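Local atomic coordinates of phage-related protein (Bacillus cereus, PDB entry 4JG2), a protein that is of unknown function but probably binds single-stranded DNA, like the related protein of Enterobacter phage Enc34. Residues V68-P71 against K72-E76. Sequence-based numbering, arbitrary orientation.
Sequences VLIP and KTDKE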
loop_
_atom_site.group_PDB
_atom_site.type_symbol
_atom_site.label_atom_id
_atom_site.label_comp_id
_atom_site.label_asym_id
_atom_site.label_seq_id
_atom_site.Cartn_x
_atom_site.Cartn_y
_atom_site.Cartn_z
ATOM N N VAL A 68 -4.377 1.107 1.473
ATOM C CA VAL A 68 -4.330 0.157 2.533
ATOM C C VAL A 68 -4.654 0.875 3.846
ATOM O O VAL A 68 -3.939 1.819 4.248
ATOM C CB VAL A 68 -2.869 -0.354 2.530
ATOM C CG1 VAL A 68 -2.636 -1.391 3.562
ATOM C CG2 VAL A 68 -2.449 -0.882 1.133
ATOM N N LEU A 69 -5.723 0.438 4.513
ATOM C CA LEU A 69 -6.204 1.032 5.746
ATOM C C LEU A 69 -5.656 0.277 6.927
ATOM O O LEU A 69 -5.963 -0.915 7.102
ATOM C CB LEU A 69 -7.730 1.049 5.753
ATOM C CG LEU A 69 -8.431 1.737 4.611
ATOM C CD1 LEU A 69 -9.933 1.673 4.779
ATOM C CD2 LEU A 69 -7.975 3.089 4.243
ATOM N N ILE A 70 -4.863 0.951 7.741
ATOM C CA ILE A 70 -4.173 0.364 8.890
ATOM C C ILE A 70 -4.766 0.922 10.174
ATOM O O ILE A 70 -4.691 2.124 10.417
ATOM C CB ILE A 70 -2.682 0.754 8.801
ATOM C CG1 ILE A 70 -2.075 0.202 7.482
ATOM C CG2 ILE A 70 -1.883 0.245 10.010
ATOM C CD1 ILE A 70 -0.971 0.969 6.902
ATOM N N PRO A 71 -5.426 0.063 10.957
ATOM C CA PRO A 71 -6.023 0.621 12.162
ATOM C C PRO A 71 -4.983 1.313 13.035
ATOM O O PRO A 71 -3.888 0.785 13.189
ATOM C CB PRO A 71 -6.669 -0.600 12.838
ATOM C CG PRO A 71 -6.434 -1.733 12.000
ATOM C CD PRO A 71 -5.667 -1.381 10.803
ATOM N N LYS A 72 -5.385 2.397 13.718
ATOM C CA LYS A 72 -4.468 3.076 14.613
ATOM C C LYS A 72 -4.086 2.240 15.819
ATOM O O LYS A 72 -3.121 2.546 16.480
ATOM C CB LYS A 72 -5.059 4.437 14.991
ATOM C CG LYS A 72 -4.999 5.406 13.819
ATOM C CD LYS A 72 -5.409 6.828 14.177
ATOM C CE LYS A 72 -5.219 7.789 13.001
ATOM N NZ LYS A 72 -5.548 9.188 13.332
ATOM N N THR A 73 -4.841 1.210 16.123
ATOM C CA THR A 73 -4.520 0.234 17.158
ATOM C C THR A 73 -3.419 -0.763 16.742
ATOM O O THR A 73 -2.893 -1.474 17.599
ATOM C CB THR A 73 -5.789 -0.545 17.565
ATOM O OG1 THR A 73 -6.390 -1.068 16.367
ATOM C CG2 THR A 73 -6.792 0.317 18.301
ATOM N N ASP A 74 -3.063 -0.816 15.456
ATOM C CA ASP A 74 -2.065 -1.765 14.979
ATOM C C ASP A 74 -0.681 -1.188 15.119
ATOM O O ASP A 74 -0.006 -0.824 14.156
ATOM C CB ASP A 74 -2.353 -2.156 13.539
ATOM C CG ASP A 74 -1.477 -3.301 13.084
ATOM O OD1 ASP A 74 -0.576 -3.759 13.944
ATOM O OD2 ASP A 74 -1.650 -3.709 11.934
ATOM N N LYS A 75 -0.239 -1.067 16.362
ATOM C CA LYS A 75 1.059 -0.460 16.654
ATOM C C LYS A 75 2.218 -1.170 16.032
ATOM O O LYS A 75 3.158 -0.548 15.589
ATOM C CB LYS A 75 1.277 -0.380 18.204
ATOM C CG LYS A 75 0.177 0.357 18.902
ATOM C CD LYS A 75 0.056 1.811 18.444
ATOM C CE LYS A 75 -0.816 2.751 19.336
ATOM N NZ LYS A 75 -2.305 2.932 19.128
ATOM N N GLU A 76 2.168 -2.479 15.957
ATOM C CA GLU A 76 3.266 -3.226 15.360
ATOM C C GLU A 76 3.441 -2.827 13.904
ATOM O O GLU A 76 4.558 -2.534 13.448
ATOM C CB GLU A 76 3.049 -4.734 15.484
ATOM C CG GLU A 76 4.160 -5.637 15.039
ATOM C CD GLU A 76 3.901 -7.120 15.397
ATOM O OE1 GLU A 76 2.735 -7.491 15.688
ATOM O OE2 GLU A 76 4.859 -7.927 15.361
#
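P71 and D74 close a type I beta turn: the backbone N of D74 lies 2.9 Å from P71 O, with an N-H...O angle of 162°. The donor stands above the carbonyl plane, 53° out of it, although the N-H itself aims almost straight at the oxygen. The same bond brings CB of D74 within 3.3 Å of P71 O, and on the proline ring CB lies 3.6 Å from OG1 of T73, whose hydroxyl lies between its own N and carbonyl carbon. From I70, CG2 reaches only to 4.3 Å from D74 CB. K75 folds back over the turn, its NZ donating to K72 O at 2.8 Å.

D74 is the helix N-cap: CG is anti to the backbone N (chi1 -171°), and in the conformer given the carboxylate caps a backbone N of the first turn, while OD2 also bonds T77 OG1. The extended chain of K72 runs off to salt bridges with D112 and D114 and a cation-pi contact with Y126. The turn thus joins strand 63-71, flanked by strands 45-50 and 125-132 in an antiparallel sheet, to helix 75-96, whose T77, I78 and I81 pack on I70.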